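Local structure of putative hemin transport system, substrate-binding protein (Burkholderia cenocepacia J2315, 5GIZ) at residues A[6-11]-A[67-72]; A[61-66]-A[83-88]; A[201-206]-A[231-236]. The protein probably captures heme in the bacterial periplasm and passes it on to a hemin uptake system. All coordinates share one frame; numbering follows the deposited sequence. Where two conformers were deposited one is given.

Contact 1: A[6-11]-A[67-72]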
loop_
_atom_site.group_PDB
_atom_site.type_symbol
_atom_site.label_atom_id
_atom_site.label_comp_id
_atom_site.label_asym_id
_atom_site.label_seq_id
_atom_site.Cartn_x
_atom_site.Cartn_y
_atom_site.Cartn_z
ATOM N N LYS A 6 18.900 13.777 13.676
ATOM C CA LYS A 6 17.518 14.003 13.987
ATOM C C LYS A 6 16.839 12.692 14.373
ATOM O O LYS A 6 16.999 11.659 13.730
ATOM C CB LYS A 6 16.785 14.563 12.775
ATOM C CG LYS A 6 17.248 15.960 12.451
ATOM C CD LYS A 6 16.375 16.562 11.405
ATOM C CE LYS A 6 16.745 18.012 11.215
ATOM N NZ LYS A 6 16.300 18.497 9.881
ATOM N N ARG A 7 16.030 12.753 15.417
ATOM C CA ARG A 7 15.104 11.658 15.753
ATOM C C ARG A 7 13.863 11.820 14.871
ATOM O O ARG A 7 13.229 12.874 14.860
ATOM C CB ARG A 7 14.669 11.708 17.214
ATOM C CG ARG A 7 15.809 11.429 18.185
ATOM C CD ARG A 7 15.411 11.612 19.639
ATOM N NE ARG A 7 14.359 10.702 20.056
ATOM C CZ ARG A 7 14.551 9.436 20.391
ATOM N NH1 ARG A 7 15.782 8.910 20.400
ATOM N NH2 ARG A 7 13.514 8.697 20.739
ATOM N N VAL A 8 13.556 10.777 14.073
ATOM C CA VAL A 8 12.484 10.812 13.117
ATOM C C VAL A 8 11.385 9.813 13.448
ATOM O O VAL A 8 11.665 8.655 13.749
ATOM C CB VAL A 8 13.054 10.575 11.701
ATOM C CG1 VAL A 8 11.946 10.617 10.667
ATOM C CG2 VAL A 8 14.154 11.557 11.377
ATOM N N ILE A 9 10.130 10.229 13.333
ATOM C CA ILE A 9 8.974 9.356 13.361
ATOM C C ILE A 9 8.326 9.333 11.981
ATOM O O ILE A 9 8.234 10.361 11.317
ATOM C CB ILE A 9 7.999 9.767 14.475
ATOM C CG1 ILE A 9 8.677 9.513 15.836
ATOM C CG2 ILE A 9 6.632 9.072 14.317
ATOM C CD1 ILE A 9 7.875 10.001 17.017
ATOM N N VAL A 10 7.878 8.152 11.557
ATOM C CA VAL A 10 7.316 8.017 10.218
ATOM C C VAL A 10 5.918 7.417 10.349
ATOM O O VAL A 10 5.730 6.432 11.059
ATOM C CB VAL A 10 8.230 7.156 9.320
ATOM C CG1 VAL A 10 7.668 7.080 7.900
ATOM C CG2 VAL A 10 9.649 7.692 9.327
ATOM N N ILE A 11 4.976 8.011 9.655
ATOM C CA ILE A 11 3.581 7.587 9.636
ATOM C C ILE A 11 3.255 7.172 8.235
ATOM O O ILE A 11 3.220 8.022 7.368
ATOM C CB ILE A 11 2.597 8.670 10.134
ATOM C CG1 ILE A 11 3.029 9.322 11.464
ATOM C CG2 ILE A 11 1.215 8.036 10.161
ATOM C CD1 ILE A 11 3.243 8.396 12.594
ATOM N N PRO A 67 10.469 13.392 19.009
ATOM C CA PRO A 67 10.895 13.553 17.619
ATOM C C PRO A 67 11.411 14.938 17.332
ATOM O O PRO A 67 10.927 15.907 17.894
ATOM C CB PRO A 67 9.582 13.385 16.838
ATOM C CG PRO A 67 8.528 13.832 17.815
ATOM C CD PRO A 67 9.001 13.280 19.129
ATOM N N ASP A 68 12.346 15.038 16.389
ATOM C CA ASP A 68 12.702 16.286 15.739
ATOM C C ASP A 68 11.919 16.499 14.446
ATOM O O ASP A 68 11.752 17.639 13.980
ATOM C CB ASP A 68 14.190 16.281 15.378
ATOM C CG ASP A 68 15.063 16.190 16.582
ATOM O OD1 ASP A 68 14.814 16.947 17.597
ATOM O OD2 ASP A 68 15.949 15.312 16.653
ATOM N N LEU A 69 11.467 15.387 13.851
ATOM C CA LEU A 69 10.771 15.441 12.561
ATOM C C LEU A 69 9.809 14.283 12.455
ATOM O O LEU A 69 10.141 13.203 12.871
ATOM C CB LEU A 69 11.822 15.356 11.470
ATOM C CG LEU A 69 11.371 15.227 10.015
ATOM C CD1 LEU A 69 10.585 16.446 9.568
ATOM C CD2 LEU A 69 12.570 14.989 9.101
ATOM N N VAL A 70 8.646 14.518 11.858
ATOM C CA VAL A 70 7.669 13.517 11.530
ATOM C C VAL A 70 7.447 13.570 10.011
ATOM O O VAL A 70 7.134 14.623 9.474
ATOM C CB VAL A 70 6.316 13.751 12.259
ATOM C CG1 VAL A 70 5.258 12.792 11.756
ATOM C CG2 VAL A 70 6.471 13.708 13.773
ATOM N N LEU A 71 7.604 12.445 9.349
ATOM C CA LEU A 71 7.228 12.265 7.977
ATOM C C LEU A 71 5.896 11.580 7.970
ATOM O O LEU A 71 5.771 10.472 8.487
ATOM C CB LEU A 71 8.254 11.404 7.246
ATOM C CG LEU A 71 9.716 11.865 7.391
ATOM C CD1 LEU A 71 10.634 10.798 6.740
ATOM C CD2 LEU A 71 9.904 13.237 6.856
ATOM N N ALA A 72 4.891 12.251 7.413
ATOM C CA ALA A 72 3.529 11.787 7.517
ATOM C C ALA A 72 2.864 11.563 6.198
ATOM O O ALA A 72 2.907 12.423 5.293
ATOM C CB ALA A 72 2.700 12.790 8.322
#
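Strands 6-11 and 69-72 are the inner neighbours of the four-stranded parallel sheet in the N-terminal lobe, whose 2-1-3-4 strand order gives the Rossmann-like layout of periplasmic binding proteins of this family. The pair illustrates how a parallel ladder is buried and apolar along its length and opens toward solvent where it begins, the bonds there staying short. In the buried part Ile9 is bonded to the partner strand through both polar backbone atoms: its N donates to Leu69 O (3.0 Å), and its O accepts from Leu71 N (2.9 Å). Ile11 N reaches Leu71 O at 2.8 Å. Val8, Val10, Leu69 and Leu71 share one face. There Leu71, with CG anti to its carbonyl carbon, lies alongside Val10, and its CD1 touches both Val8 CG1 (4.1 Å) and Val10 CG2, which lie on one side of it. Strand 30-35 extends this layer through Leu32. The other face carries Ile9, Ile11, Val70 and Ala72 and is covered partly by Leu62 of helix 59-64. Extended Ile9 brings CD1 across the Pro67 ring, 3.8 Å from Pro67 CB, while the Ile11 side chain crosses that of Val70 obliquely, CG1 against CG1. Near Ile11 lies Gln54, which binds heme in the loaded protein but has none here.

The opening end of the ladder, with Lys6, Arg7, Pro67 and Asp68, is partly exposed and polar. The Arg7 guanidinium turns from the Asp68 carboxylate, their planes 84° apart, and NH2 bonds Leu65 O instead. Arg7 O is gripped twice, by Asp68 N at 2.8 Å and by the longer bond from Leu69 N. Asp68 CG stands beside its own backbone N, which lets OD2 take Arg7 N at 2.8 Å, almost straight (165°) but from 26° above the carboxylate plane.

Contact 2: A[61-66]-A[83-88]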
loop_
_atom_site.group_PDB
_atom_site.type_symbol
_atom_site.label_atom_id
_atom_site.label_comp_id
_atom_site.label_asym_id
_atom_site.label_seq_id
_atom_site.Cartn_x
_atom_site.Cartn_y
_atom_site.Cartn_z
ATOM N N GLY A 61 1.746 9.966 22.885
ATOM C CA GLY A 61 2.678 8.858 22.687
ATOM C C GLY A 61 3.768 9.197 21.713
ATOM O O GLY A 61 4.962 8.935 21.941
ATOM N N LEU A 62 3.352 9.778 20.611
ATOM C CA LEU A 62 4.286 10.240 19.596
ATOM C C LEU A 62 5.278 11.245 20.169
ATOM O O LEU A 62 6.504 11.099 20.034
ATOM C CB LEU A 62 3.452 10.777 18.418
ATOM C CG LEU A 62 4.219 11.120 17.149
ATOM C CD1 LEU A 62 3.260 11.205 15.954
ATOM C CD2 LEU A 62 4.985 12.448 17.265
ATOM N N LEU A 63 4.775 12.257 20.869
ATOM C CA LEU A 63 5.681 13.256 21.457
ATOM C C LEU A 63 6.574 12.700 22.514
ATOM O O LEU A 63 7.663 13.213 22.738
ATOM C CB LEU A 63 4.901 14.472 22.010
ATOM C CG LEU A 63 4.257 15.309 20.906
ATOM C CD1 LEU A 63 3.222 16.258 21.479
ATOM C CD2 LEU A 63 5.289 16.032 20.074
ATOM N N SER A 64 6.135 11.654 23.212
ATOM C CA SER A 64 6.985 11.056 24.235
ATOM C C SER A 64 8.265 10.435 23.668
ATOM O O SER A 64 9.232 10.208 24.414
ATOM C CB SER A 64 6.220 10.001 25.040
ATOM O OG SER A 64 6.123 8.761 24.385
ATOM N N LEU A 65 8.282 10.199 22.354
ATOM C CA LEU A 65 9.450 9.713 21.713
ATOM C C LEU A 65 10.409 10.826 21.268
ATOM O O LEU A 65 11.429 10.567 20.595
ATOM C CB LEU A 65 9.084 8.799 20.538
ATOM C CG LEU A 65 8.253 7.583 20.887
ATOM C CD1 LEU A 65 7.896 6.831 19.614
ATOM C CD2 LEU A 65 9.011 6.701 21.876
ATOM N N ARG A 66 10.112 12.060 21.666
ATOM C CA ARG A 66 10.993 13.204 21.388
ATOM C C ARG A 66 11.429 13.350 19.933
ATOM O O ARG A 66 12.607 13.437 19.625
ATOM C CB ARG A 66 12.205 13.143 22.297
ATOM C CG ARG A 66 11.823 13.094 23.766
ATOM C CD ARG A 66 13.009 12.986 24.713
ATOM N NE ARG A 66 13.624 11.697 24.552
ATOM C CZ ARG A 66 14.734 11.446 23.875
ATOM N NH1 ARG A 66 15.425 12.424 23.350
ATOM N NH2 ARG A 66 15.126 10.194 23.751
ATOM N N ALA A 83 -2.313 18.354 14.787
ATOM C CA ALA A 83 -2.217 19.711 15.254
ATOM C C ALA A 83 -1.484 19.796 16.609
ATOM O O ALA A 83 -0.709 20.733 16.831
ATOM C CB ALA A 83 -3.607 20.303 15.343
ATOM N N GLN A 84 -1.758 18.858 17.520
ATOM C CA GLN A 84 -1.072 18.829 18.807
ATOM C C GLN A 84 0.449 18.633 18.626
ATOM O O GLN A 84 1.252 19.243 19.343
ATOM C CB GLN A 84 -1.648 17.742 19.727
ATOM C CG GLN A 84 -1.111 17.804 21.144
ATOM C CD GLN A 84 -1.722 16.767 22.091
ATOM O OE1 GLN A 84 -2.776 16.183 21.811
ATOM N NE2 GLN A 84 -1.043 16.527 23.211
ATOM N N VAL A 85 0.842 17.802 17.658
ATOM C CA VAL A 85 2.280 17.563 17.419
ATOM C C VAL A 85 2.988 18.795 16.858
ATOM O O VAL A 85 4.086 19.202 17.326
ATOM C CB VAL A 85 2.487 16.340 16.486
ATOM C CG1 VAL A 85 3.958 16.187 16.036
ATOM C CG2 VAL A 85 1.984 15.063 17.158
ATOM N N LYS A 86 2.341 19.452 15.897
ATOM C CA LYS A 86 2.875 20.668 15.345
ATOM C C LYS A 86 2.934 21.743 16.427
ATOM O O LYS A 86 3.904 22.485 16.510
ATOM C CB LYS A 86 1.984 21.143 14.196
ATOM C CG LYS A 86 2.155 20.328 12.904
ATOM C CD LYS A 86 1.257 20.895 11.820
ATOM C CE LYS A 86 1.230 20.038 10.578
ATOM N NZ LYS A 86 0.080 20.391 9.691
ATOM N N GLY A 87 1.912 21.796 17.279
ATOM C CA GLY A 87 1.858 22.780 18.350
ATOM C C GLY A 87 2.924 22.638 19.413
ATOM O O GLY A 87 3.183 23.590 20.176
ATOM N N ALA A 88 3.537 21.457 19.505
ATOM C CA ALA A 88 4.656 21.205 20.432
ATOM C C ALA A 88 6.000 21.585 19.798
ATOM O O ALA A 88 7.070 21.386 20.395
ATOM C CB ALA A 88 4.685 19.737 20.839
#
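Two neighbouring leucines, Leu62 and Leu63, leave the end of helix 59-64 with different first torsions, and that difference divides the contact with helix 79-87 between them. In Leu62 CG lies anti to the backbone N (chi1 -171°), which sends the branch over Val85. Only its CD2 does the touching, 4.0 Å from Val85 CG2 and 4.1 Å from Val85 CG1, so one methyl fits against the fork of the valine. The two side chains cross at about a right angle. Val85 has CG1 anti to its own backbone N, leaving CG2 beside that N and both methyls presented to Leu62.

Leu63 takes the other course: CG is anti to the carbonyl carbon and beside the backbone N (chi1 -68°). Its isobutyl fork straddles the Ala88 methyl, both CD1 and CD2 lying 3.8 Å from Ala88 CB, and CD2 also approaches Val85 CG1 at 4.3 Å. Ala88 lies near the end of helix 79-87, so Leu63 packs against its last part. The chemistry between the segments is wholly apolar, with buried Leu62 and Val85 on the inner side and Leu63 and Ala88 nearer solvent. Gln84, at the margin, is extended and rests on Ala59 and Glu60.

On the solvent side of the first helix Ser64 folds back (chi1 80°), and its OG donates to Gly61 O at 2.7 Å, in the carbonyl plane and on a lone pair. Leu62 also reaches down to Ile9 of the sheet, as Val85 does to Val92. Both helices thus lie on one face of the parallel sheet, packed side by side, with helix 79-87 forming the beta-alpha-beta crossover from strand 69-72 to strand 91-94: the layered build of a Rossmann-like lobe.

Contact 3: A[201-206]-A[231-236]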
loop_
_atom_site.group_PDB
_atom_site.type_symbol
_atom_site.label_atom_id
_atom_site.label_comp_id
_atom_site.label_asym_id
_atom_site.label_seq_id
_atom_site.Cartn_x
_atom_site.Cartn_y
_atom_site.Cartn_z
ATOM N N ALA A 201 -23.027 -8.190 -12.062
ATOM C CA ALA A 201 -22.624 -7.284 -13.160
ATOM C C ALA A 201 -21.104 -7.187 -13.328
ATOM O O ALA A 201 -20.590 -7.056 -14.445
ATOM C CB ALA A 201 -23.167 -5.898 -12.924
ATOM N N ALA A 202 -20.404 -7.183 -12.197
ATOM C CA ALA A 202 -18.957 -7.008 -12.214
ATOM C C ALA A 202 -18.263 -8.220 -12.829
ATOM O O ALA A 202 -17.169 -8.086 -13.419
ATOM C CB ALA A 202 -18.440 -6.759 -10.813
ATOM N N ALA A 203 -18.874 -9.384 -12.628
ATOM C CA ALA A 203 -18.443 -10.663 -13.278
ATOM C C ALA A 203 -16.920 -10.859 -13.221
ATOM O O ALA A 203 -16.239 -10.926 -14.243
ATOM C CB ALA A 203 -18.902 -10.687 -14.717
ATOM N N PRO A 204 -16.377 -10.842 -12.007
ATOM C CA PRO A 204 -14.934 -10.988 -11.907
ATOM C C PRO A 204 -14.426 -12.335 -12.381
ATOM O O PRO A 204 -15.039 -13.365 -12.132
ATOM C CB PRO A 204 -14.673 -10.829 -10.412
ATOM C CG PRO A 204 -15.948 -11.209 -9.757
ATOM C CD PRO A 204 -17.027 -10.812 -10.683
ATOM N N ASP A 205 -13.275 -12.331 -13.038
ATOM C CA ASP A 205 -12.510 -13.509 -13.403
ATOM C C ASP A 205 -11.610 -13.994 -12.288
ATOM O O ASP A 205 -11.337 -15.145 -12.206
ATOM C CB ASP A 205 -11.675 -13.242 -14.663
ATOM C CG ASP A 205 -12.511 -12.724 -15.808
ATOM O OD1 ASP A 205 -13.579 -13.342 -16.021
ATOM O OD2 ASP A 205 -12.205 -11.707 -16.484
ATOM N N VAL A 206 -11.165 -13.087 -11.419
ATOM C CA VAL A 206 -10.309 -13.431 -10.271
ATOM C C VAL A 206 -10.746 -12.586 -9.108
ATOM O O VAL A 206 -11.115 -11.409 -9.292
ATOM C CB VAL A 206 -8.815 -13.086 -10.529
ATOM C CG1 VAL A 206 -7.854 -13.530 -9.385
ATOM C CG2 VAL A 206 -8.317 -13.713 -11.827
ATOM N N ALA A 231 -21.413 -17.867 -8.078
ATOM C CA ALA A 231 -21.987 -17.692 -9.380
ATOM C C ALA A 231 -21.344 -16.534 -10.103
ATOM O O ALA A 231 -22.030 -15.634 -10.599
ATOM C CB ALA A 231 -23.484 -17.460 -9.262
ATOM N N THR A 232 -20.031 -16.593 -10.231
ATOM C CA THR A 232 -19.252 -15.641 -11.017
ATOM C C THR A 232 -18.196 -16.466 -11.727
ATOM O O THR A 232 -17.926 -17.612 -11.360
ATOM C CB THR A 232 -18.508 -14.603 -10.145
ATOM O OG1 THR A 232 -17.589 -15.278 -9.300
ATOM C CG2 THR A 232 -19.448 -13.795 -9.296
ATOM N N PRO A 233 -17.521 -15.882 -12.716
ATOM C CA PRO A 233 -16.481 -16.677 -13.362
ATOM C C PRO A 233 -15.396 -17.126 -12.391
ATOM O O PRO A 233 -14.939 -18.279 -12.444
ATOM C CB PRO A 233 -15.962 -15.738 -14.472
ATOM C CG PRO A 233 -17.149 -14.899 -14.801
ATOM C CD PRO A 233 -17.860 -14.678 -13.483
ATOM N N ALA A 234 -14.977 -16.215 -11.504
ATOM C CA ALA A 234 -13.978 -16.511 -10.493
ATOM C C ALA A 234 -14.481 -17.591 -9.571
ATOM O O ALA A 234 -13.751 -18.491 -9.179
ATOM C CB ALA A 234 -13.669 -15.262 -9.684
ATOM N N GLY A 235 -15.757 -17.526 -9.185
ATOM C CA GLY A 235 -16.300 -18.574 -8.289
ATOM C C GLY A 235 -16.385 -19.952 -8.891
ATOM O O GLY A 235 -16.062 -20.933 -8.269
ATOM N N ARG A 236 -16.760 -20.020 -10.149
ATOM C CA ARG A 236 -16.877 -21.257 -10.875
ATOM C C ARG A 236 -15.518 -21.909 -11.049
ATOM O O ARG A 236 -15.412 -23.123 -11.032
ATOM C CB ARG A 236 -17.545 -21.009 -12.246
ATOM C CG ARG A 236 -19.019 -20.598 -12.095
ATOM C CD ARG A 236 -19.644 -20.158 -13.413
ATOM N NE ARG A 236 -21.024 -19.794 -13.056
ATOM C CZ ARG A 236 -21.561 -18.576 -13.218
ATOM N NH1 ARG A 236 -20.878 -17.629 -13.816
ATOM N NH2 ARG A 236 -22.794 -18.343 -12.810
#
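The guanidinium of Arg236 lies with one face over the backbone of its own segment, Ala231 C standing 3.4 Å above the plane of the group and Thr232 N 3.8 Å above it, both offset toward the rim. At the other charged flat group, the Asp205 side chain crosses Pro233 obliquely, Asp205 OD1 3.7 Å from Pro233 CB.

Here, in the C-terminal lobe, the chain passing from helix 196-202 into strand 206-210 of the mixed sheet, which Val206 begins, meets the start of helix 233-237. Ala237, at the far end of that helix, has been seen to bind calcium, absent here. Ala203 breaks the first helix with a positive phi of 45°, and Pro204 crosses Thr232 obliquely, CD 4.1 Å from Thr232 CG2. Pro204 O receives Ala234 N at 2.9 Å, in the carbonyl plane, the single hydrogen bond between the segments. The Ala234 methyl fits close against the same oxygen and Asp205 O.

Thr232 is the N-cap. Its OG1 occupies the crowded position between backbone N and carbonyl carbon (chi1 62°), where it accepts from Gly235 N at 2.9 Å (156°) while also bonding Phe229 O. Arg236 N closes the first turn on Thr232 O at 2.9 Å.

Every N-H of this turn is therefore accounted for: Pro233 has none, and the helix end takes Pro204 O and Thr232 OG1 and O. Asp205 lies to one side, its OD2 bonded to Arg151 N, so any influence of the helix end on its charge is probably slight.

Contacts 1 and 2 belong to one lobe and hold overlapping elements: helix 59-64 of contact 2 is followed, after a short turn, by strand 69-72 of contact 1, and helix 79-87 follows that strand; the segments alternate along the chain, and the Arg7 side chain ties the two together. Contact 1 is core, an ordered ladder of backbone bonds lined by aliphatic side chains. Contact 2, a layer further out, depends on methyl packing and fades into solvent. Contact 3 stands apart, its centre about 44 Å from that of contact 1, on the opposite side of the chain's centre. Partly buried, it joins a helix exit to a helix start, with prolines, a cap and one backbone bond in place of a ladder.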